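Oxidoreductase, NAD-binding/iron-sulfur cluster-binding protein (Nitratireductor pacificus pht-3B, PDB 6ZXU) catalyses reductive dehalogenation of organohalides, probably by passing electrons through its two [4Fe-4S] clusters to a bound cobalamin. Local coordinates at residues Lys280-Leu283 and His284-Arg287; Ala259-Met263 and Leu264-Gly268; Thr269-Gly272 and Trp273-Ala276; Arg34-Pro37 and Asn38-Pro42. All coordinates share one frame; numbering follows the deposited sequence.

Interactions 1, 3 and 4 are surface contacts; interaction 2 is partly buried. Interactions 1 and 4 lie far apart, their centres about 27 Å from each other, yet follow the same plan: a short 3-10 turn crossed by an arginine whose NE bonds a glycine carbonyl five residues on. Interactions 2 and 3 belong to consecutive helices, 260-264 and 274-278, with centres about 9 Å apart. The former closes a helix almost wholly with backbone bonds, whereas the latter opens one with salt bridges and a proline-tryptophan contact. Interaction 4 also touches both 2 and 3, and the backbone N of Arg270 meets Pro42 O, so residues 34-42 pack against the connection between these helices.

Interaction 1 (Lys280-Leu283 and His284-Arg287); sequences KRPL and HMGR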
# COMPACT_ATOMS: atom_id res chain seq x y z
N LYS A 280 -21.38 -5.70 10.77
CA LYS A 280 -22.43 -6.54 10.28
C LYS A 280 -22.03 -7.35 9.04
O LYS A 280 -22.76 -8.24 8.71
CB LYS A 280 -23.66 -5.70 9.96
CG LYS A 280 -24.29 -5.16 11.22
CD LYS A 280 -25.24 -4.02 10.90
CE LYS A 280 -25.76 -3.43 12.23
NZ LYS A 280 -27.01 -2.62 12.09
N ARG A 281 -20.96 -6.98 8.32
CA ARG A 281 -20.42 -7.77 7.24
C ARG A 281 -19.49 -8.79 7.83
O ARG A 281 -18.64 -8.43 8.59
CB ARG A 281 -19.61 -6.91 6.24
CG ARG A 281 -20.37 -6.22 5.17
CD ARG A 281 -19.45 -5.24 4.40
NE ARG A 281 -18.62 -5.81 3.36
CZ ARG A 281 -19.12 -6.22 2.20
NH1 ARG A 281 -20.40 -6.13 1.97
NH2 ARG A 281 -18.36 -6.76 1.29
N PRO A 282 -19.54 -10.05 7.34
CA PRO A 282 -18.53 -11.00 7.67
C PRO A 282 -17.12 -10.47 7.29
O PRO A 282 -16.94 -9.83 6.26
CB PRO A 282 -18.88 -12.21 6.81
CG PRO A 282 -20.32 -12.07 6.52
CD PRO A 282 -20.55 -10.60 6.42
N LEU A 283 -16.14 -10.72 8.17
CA LEU A 283 -14.81 -10.21 7.99
C LEU A 283 -14.27 -10.69 6.62
O LEU A 283 -13.60 -9.94 5.90
CB LEU A 283 -13.92 -10.64 9.14
CG LEU A 283 -12.44 -10.27 9.10
CD1 LEU A 283 -12.33 -8.77 9.03
CD2 LEU A 283 -11.65 -10.81 10.27
N HIS A 284 -14.59 -11.92 6.23
CA HIS A 284 -14.06 -12.42 4.98
C HIS A 284 -14.54 -11.73 3.73
O HIS A 284 -13.97 -11.91 2.65
CB HIS A 284 -14.29 -13.93 4.81
CG HIS A 284 -15.72 -14.32 4.69
ND1 HIS A 284 -16.39 -14.33 3.47
CD2 HIS A 284 -16.61 -14.75 5.61
CE1 HIS A 284 -17.65 -14.67 3.67
NE2 HIS A 284 -17.80 -14.94 4.96
N MET A 285 -15.53 -10.88 3.85
CA MET A 285 -16.06 -10.13 2.70
C MET A 285 -15.36 -8.80 2.41
O MET A 285 -15.70 -8.12 1.39
CB MET A 285 -17.54 -9.90 2.86
CG MET A 285 -18.32 -11.23 2.70
SD MET A 285 -20.05 -10.95 2.88
CE MET A 285 -20.47 -10.13 1.33
N GLY A 286 -14.47 -8.35 3.28
CA GLY A 286 -13.77 -7.11 3.06
C GLY A 286 -14.67 -5.93 3.31
O GLY A 286 -15.86 -6.07 3.53
N ARG A 287 -14.11 -4.75 3.21
CA ARG A 287 -14.84 -3.54 3.45
C ARG A 287 -15.58 -3.06 2.24
O ARG A 287 -16.66 -2.48 2.34
CB ARG A 287 -13.91 -2.47 3.99
CG ARG A 287 -14.66 -1.28 4.46
CD ARG A 287 -13.85 -0.35 5.40
NE ARG A 287 -12.73 0.24 4.66
CZ ARG A 287 -12.84 1.15 3.66
NH1 ARG A 287 -14.04 1.69 3.23
NH2 ARG A 287 -11.70 1.54 3.09
O HOH W 1 -16.16 -7.16 6.29
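Arg281 reaches across a short 3-10 turn, residues 283-285, and bonds its far end. Arg281 NE donates to Gly286 O at 2.8 Å; the acceptor lies 2° from the guanidinium plane and the N-H...O angle is 171°, a nearly straight bond. Arg281 NH2 adds a second grip on Met285 O at 3.0 Å, approaching from above that carbonyl's plane, and a weak one on Gly286 O. Met285 CB covers one face of the guanidinium. A bend at chi3 (82°) turns the guanidinium back toward these carbonyls, and NH2 also forms a salt bridge with Glu291, which helps hold the group in place.

The turn itself is closed by Met285 N to Pro282 O (3.0 Å) and Gly286 N to Leu283 O (3.2 Å). Pro282 and Met285 point the same way, side by side, with Met285 SD 3.6 Å from Pro282 CD. His284 folds back, its NE2 lying 3.5 Å from Pro282 CB. Outward from the turn, Leu283 packs on Ala385 and Tyr388 of helix 376-390, and His284 touches Glu381 there. A water ties the two ends together, donating to Pro282 O at 2.8 Å and to Gly286 O at 3.0 Å.

Interaction 2 (Ala259-Met263 and Leu264-Gly268); sequences APEVM and LGIDG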
# COMPACT_ATOMS: atom_id res chain seq x y z
N ALA A 259 -21.20 13.76 20.37
CA ALA A 259 -21.76 15.04 19.94
C ALA A 259 -22.17 14.97 18.45
O ALA A 259 -21.64 14.18 17.68
CB ALA A 259 -20.77 16.15 20.09
N PRO A 260 -23.18 15.75 18.04
CA PRO A 260 -23.74 15.62 16.71
C PRO A 260 -22.78 15.85 15.57
O PRO A 260 -22.86 15.18 14.54
CB PRO A 260 -24.81 16.72 16.70
CG PRO A 260 -25.28 16.76 18.14
CD PRO A 260 -23.98 16.67 18.90
N GLU A 261 -21.85 16.77 15.75
CA GLU A 261 -20.78 17.04 14.76
C GLU A 261 -19.83 15.88 14.61
O GLU A 261 -19.40 15.62 13.50
CB GLU A 261 -20.01 18.28 15.13
CG GLU A 261 -20.85 19.54 15.20
CD GLU A 261 -21.61 19.76 16.55
OE1 GLU A 261 -21.58 18.93 17.55
OE2 GLU A 261 -22.34 20.81 16.58
N VAL A 262 -19.59 15.14 15.69
CA VAL A 262 -18.76 14.00 15.64
C VAL A 262 -19.46 12.80 15.03
O VAL A 262 -18.87 12.08 14.19
CB VAL A 262 -18.24 13.65 17.07
CG1 VAL A 262 -17.41 12.40 17.05
CG2 VAL A 262 -17.45 14.85 17.64
N MET A 263 -20.69 12.52 15.50
CA MET A 263 -21.49 11.43 15.00
C MET A 263 -21.63 11.50 13.50
O MET A 263 -21.45 10.48 12.81
CB MET A 263 -22.83 11.41 15.70
CG MET A 263 -23.79 10.33 15.20
SD MET A 263 -23.29 8.58 15.37
CE MET A 263 -23.15 8.49 17.17
N LEU A 264 -21.98 12.66 12.97
CA LEU A 264 -22.19 12.80 11.54
C LEU A 264 -20.93 13.01 10.71
O LEU A 264 -20.99 13.00 9.47
CB LEU A 264 -23.17 13.93 11.21
CG LEU A 264 -24.65 13.54 11.34
CD1 LEU A 264 -25.53 14.71 10.92
CD2 LEU A 264 -25.02 12.39 10.45
N GLY A 265 -19.81 13.31 11.36
CA GLY A 265 -18.56 13.44 10.65
C GLY A 265 -18.53 14.69 9.80
O GLY A 265 -18.06 14.69 8.69
N ILE A 266 -18.98 15.81 10.38
CA ILE A 266 -19.23 17.02 9.57
C ILE A 266 -17.97 17.54 8.88
O ILE A 266 -18.03 18.14 7.78
CB ILE A 266 -19.96 18.10 10.43
CG1 ILE A 266 -20.59 19.15 9.51
CG2 ILE A 266 -19.07 18.85 11.43
CD1 ILE A 266 -21.88 18.68 8.85
N ASP A 267 -16.84 17.38 9.56
CA ASP A 267 -15.57 17.89 9.03
C ASP A 267 -14.84 16.89 8.15
O ASP A 267 -13.70 17.07 7.82
CB ASP A 267 -14.68 18.34 10.22
CG ASP A 267 -15.21 19.64 10.91
OD1 ASP A 267 -15.79 20.55 10.17
OD2 ASP A 267 -15.14 19.74 12.17
N GLY A 268 -15.50 15.79 7.84
CA GLY A 268 -14.93 14.76 6.98
C GLY A 268 -14.32 13.60 7.70
O GLY A 268 -13.48 12.93 7.18
O HOH W 2 -16.34 16.00 12.13
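Leu264 packs its first side-chain carbons over the carbonyl of Pro260, one helical turn earlier. Leu264 CB stands 3.6 Å from Pro260 O, and its CG 4.0 Å; beyond CG the branch runs off the helix, and CD2 packs on the Trp273 ring. With CG opposite the carbonyl carbon (chi1 -82°), the chain is set beside its own backbone N, and Leu264 N donates to the same Pro260 O at 3.1 Å. This is the last of the regular helical bonds, since the next residue, Gly265, departs from helical angles with phi of 71°.

That departure changes the pairing. Ile266 N reaches back to Glu261 O at 3.2 Å, lying in the carbonyl plane with an N-H...O angle of 173°. Gly265 N makes only weak bonds, to Val262 O and to Glu261 O. Ile266 CG2 meets Glu261 CB at 3.9 Å, an apolar touch between the same two residues that the straight bond joins, while the rest of the isoleucine leads away. Past the helix the chain makes a type I turn, closed by Gly268 N on Gly265 O; Asp267 forms a salt bridge with Arg47, and a water accepts from Asp267 N at 3.0 Å. The Ile266-to-Glu261 bond, the weaker Gly265-to-Val262 bond and the positive-phi glycine at C-prime together define a Schellman motif, which ends helix 260-264.

Interaction 3 (Thr269-Gly272 and Trp273-Ala276); sequences TRPG and WEDA
A type I beta turn from Pro271 to Glu274 leads into helix 274-278, and a salt-bridge network of Arg270, Glu274 and Asp275 spans it. The turn is closed by Glu274 N donating to Pro271 O at 3.1 Å. Beside this bond, Pro271 CB sits over the six-membered ring of Trp273 in a CH-pi contact, 3.5 Å from the centroid and 10° off the normal. The indole folds back over the proline because chi1 of Trp273 is 65°, with CG lodged between the backbone N and the carbonyl carbon.

Arg270 extends straight from CG to NE and presents its guanidinium to two carboxylates in different ways. Asp275 OD1 lies at the edge, near the plane; Arg270 NH1 is modelled 2.5 Å from Asp275 OD1, so short that the exact distance is doubtful, and Arg270 NE adds a weak bond to the same oxygen. Glu274 is modelled over one face, its OE2 in a salt bridge with NH2, but too close for the details to be trusted. Waters extend the backbone pairing: one bridges Pro271 O (2.7 Å) and Asp275 N (3.0 Å), another Gly272 O and Ala276 N.

Trp273 NE1 donates to Ile26 O, and the indole also lies against Met263 of helix 260-264. Gly272 N probably bonds Met263 O, so the start of helix 274-278 rests on the end of the preceding helix.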
# COMPACT_ATOMS: atom_id res chain seq x y z
N THR A 269 -14.72 13.39 8.93
CA THR A 269 -14.16 12.41 9.78
C THR A 269 -15.00 11.13 9.73
O THR A 269 -16.11 11.15 9.21
CB THR A 269 -14.03 13.00 11.22
OG1 THR A 269 -15.26 13.56 11.71
CG2 THR A 269 -12.96 14.07 11.25
N ARG A 270 -14.52 10.08 10.37
CA ARG A 270 -15.21 8.80 10.41
C ARG A 270 -16.60 8.93 11.13
O ARG A 270 -16.65 9.35 12.27
CB ARG A 270 -14.38 7.80 11.13
CG ARG A 270 -14.92 6.40 11.14
CD ARG A 270 -13.99 5.50 11.97
NE ARG A 270 -14.55 4.17 12.16
CZ ARG A 270 -14.44 3.21 11.24
NH1 ARG A 270 -15.05 2.03 11.40
NH2 ARG A 270 -13.75 3.46 10.12
N PRO A 271 -17.69 8.57 10.44
CA PRO A 271 -19.02 8.66 11.10
C PRO A 271 -19.10 7.74 12.30
O PRO A 271 -18.53 6.62 12.32
CB PRO A 271 -19.97 8.22 10.00
CG PRO A 271 -19.20 8.22 8.73
CD PRO A 271 -17.78 8.00 9.11
N GLY A 272 -19.86 8.18 13.28
CA GLY A 272 -20.03 7.46 14.51
C GLY A 272 -20.72 6.10 14.41
O GLY A 272 -20.55 5.24 15.27
N TRP A 273 -21.46 5.89 13.33
CA TRP A 273 -22.08 4.58 13.09
C TRP A 273 -21.22 3.59 12.24
O TRP A 273 -21.63 2.47 12.02
CB TRP A 273 -23.44 4.79 12.39
CG TRP A 273 -23.31 5.38 11.00
CD1 TRP A 273 -23.09 4.72 9.86
CD2 TRP A 273 -23.39 6.73 10.65
NE1 TRP A 273 -22.92 5.59 8.80
CE2 TRP A 273 -23.15 6.83 9.26
CE3 TRP A 273 -23.63 7.89 11.38
CZ2 TRP A 273 -23.16 8.05 8.56
CZ3 TRP A 273 -23.69 9.11 10.69
CH2 TRP A 273 -23.45 9.19 9.28
N GLU A 274 -20.08 4.01 11.73
CA GLU A 274 -19.33 3.18 10.79
C GLU A 274 -18.87 1.88 11.43
O GLU A 274 -19.03 0.84 10.86
CB GLU A 274 -18.14 3.94 10.25
CG GLU A 274 -17.66 3.49 8.88
CD GLU A 274 -16.49 4.33 8.31
OE1 GLU A 274 -16.68 5.24 7.43
OE2 GLU A 274 -15.34 4.08 8.72
N ASP A 275 -18.36 1.92 12.65
CA ASP A 275 -17.96 0.70 13.34
C ASP A 275 -19.09 -0.31 13.37
O ASP A 275 -18.89 -1.45 12.93
CB ASP A 275 -17.52 0.99 14.77
CG ASP A 275 -16.14 1.71 14.84
OD1 ASP A 275 -15.40 1.69 13.84
OD2 ASP A 275 -15.80 2.29 15.93
N ALA A 276 -20.26 0.10 13.86
CA ALA A 276 -21.35 -0.85 14.01
C ALA A 276 -21.82 -1.39 12.68
O ALA A 276 -22.07 -2.57 12.54
CB ALA A 276 -22.52 -0.21 14.74
O HOH W 3 -17.40 4.53 13.68
O HOH W 4 -20.33 2.49 15.58

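Interaction 4 (Arg34-Pro37 and Asn38-Pro42); sequences RDRP and NHLGP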
# COMPACT_ATOMS: atom_id res chain seq x y z
N ARG A 34 -11.85 17.27 2.23
CA ARG A 34 -10.91 18.00 1.37
C ARG A 34 -10.29 19.22 2.04
O ARG A 34 -9.27 19.68 1.61
CB ARG A 34 -11.55 18.40 0.06
CG ARG A 34 -12.67 19.40 0.18
CD ARG A 34 -13.12 19.89 -1.18
NE ARG A 34 -13.81 18.81 -1.89
CZ ARG A 34 -15.13 18.53 -1.81
NH1 ARG A 34 -15.97 19.26 -1.06
NH2 ARG A 34 -15.61 17.50 -2.50
N ASP A 35 -10.92 19.77 3.07
CA ASP A 35 -10.33 20.93 3.79
C ASP A 35 -9.73 20.62 5.13
O ASP A 35 -9.45 21.50 5.90
CB ASP A 35 -11.37 22.00 3.93
CG ASP A 35 -11.77 22.54 2.56
OD1 ASP A 35 -10.87 22.83 1.75
OD2 ASP A 35 -12.99 22.64 2.27
N ARG A 36 -9.53 19.33 5.39
CA ARG A 36 -9.00 18.88 6.64
C ARG A 36 -7.53 18.47 6.45
O ARG A 36 -7.23 17.54 5.71
CB ARG A 36 -9.81 17.73 7.15
CG ARG A 36 -9.31 17.13 8.44
CD ARG A 36 -10.30 16.11 8.94
NE ARG A 36 -9.97 15.53 10.24
CZ ARG A 36 -10.33 16.06 11.38
NH1 ARG A 36 -11.02 17.16 11.38
NH2 ARG A 36 -10.12 15.43 12.50
N PRO A 37 -6.60 19.15 7.15
CA PRO A 37 -5.20 18.74 7.06
C PRO A 37 -4.93 17.38 7.62
O PRO A 37 -5.59 16.94 8.56
CB PRO A 37 -4.45 19.83 7.82
CG PRO A 37 -5.43 20.55 8.60
CD PRO A 37 -6.79 20.33 8.01
N ASN A 38 -3.95 16.69 7.04
CA ASN A 38 -3.70 15.30 7.40
C ASN A 38 -3.30 15.08 8.83
O ASN A 38 -3.52 14.01 9.36
CB ASN A 38 -2.64 14.71 6.50
CG ASN A 38 -3.12 14.48 5.11
OD1 ASN A 38 -3.28 15.42 4.33
ND2 ASN A 38 -3.19 13.23 4.74
N HIS A 39 -2.69 16.07 9.47
CA HIS A 39 -2.26 15.87 10.87
C HIS A 39 -3.39 15.71 11.84
O HIS A 39 -3.17 15.22 12.97
CB HIS A 39 -1.32 16.94 11.33
CG HIS A 39 -1.95 18.28 11.44
ND1 HIS A 39 -1.95 19.19 10.42
CD2 HIS A 39 -2.56 18.88 12.49
CE1 HIS A 39 -2.58 20.28 10.80
NE2 HIS A 39 -2.94 20.12 12.06
N LEU A 40 -4.61 16.06 11.43
CA LEU A 40 -5.76 15.86 12.25
C LEU A 40 -6.24 14.43 12.30
O LEU A 40 -6.98 14.06 13.19
CB LEU A 40 -6.91 16.82 11.78
CG LEU A 40 -6.60 18.31 11.91
CD1 LEU A 40 -7.77 19.19 11.54
CD2 LEU A 40 -6.17 18.70 13.32
N GLY A 41 -5.85 13.64 11.30
CA GLY A 41 -6.27 12.26 11.19
C GLY A 41 -7.75 12.08 10.80
O GLY A 41 -8.51 13.06 10.57
N PRO A 42 -8.21 10.81 10.82
CA PRO A 42 -9.59 10.50 10.43
C PRO A 42 -10.62 10.58 11.54
O PRO A 42 -11.79 10.53 11.22
CB PRO A 42 -9.44 9.08 9.92
CG PRO A 42 -8.38 8.48 10.78
CD PRO A 42 -7.40 9.59 11.05
O HOH W 5 -7.22 14.39 8.06
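Arg36 NE and the carbonyl of Gly41 make a nearly straight hydrogen bond across a 3-10 turn, residues 38-40. Arg36 NE donates to Gly41 O at 2.9 Å, nearly along the C=O axis and 1° from the guanidinium plane, with an N-H...O angle of 171°; NH2 adds a weak bond to the same oxygen. Arg36 CG stands anti to the backbone N (chi1 178°) and the chain is extended as far as NE, which carries the guanidinium to Gly41. Backbone bonds complete the polar set: Leu40 N to Pro37 O at 3.2 Å and Gly41 N to Asn38 O at 3.1 Å. A water donates to Pro37 O at 3.1 Å and weakly to Gly41 O.

The van der Waals contacts are few. Leu40 CB sits over one face of the guanidinium, 3.5 Å from Arg36 CZ, while Leu40 CD1 approaches Pro37 CD at 3.8 Å. The His39 ring comes against Pro37, with His39 CE1 3.5 Å from Pro37 CB.

Charge enters from outside: Arg36 NH1 forms a salt bridge with Glu46, giving the guanidinium a partner beyond the turn. The turn lies beside helices 103-116 and 432-437: His39 touches Glu108 and Lys111 of the first, and Asn38 reaches Ala112 there and Glu433 and Thr434 of the second.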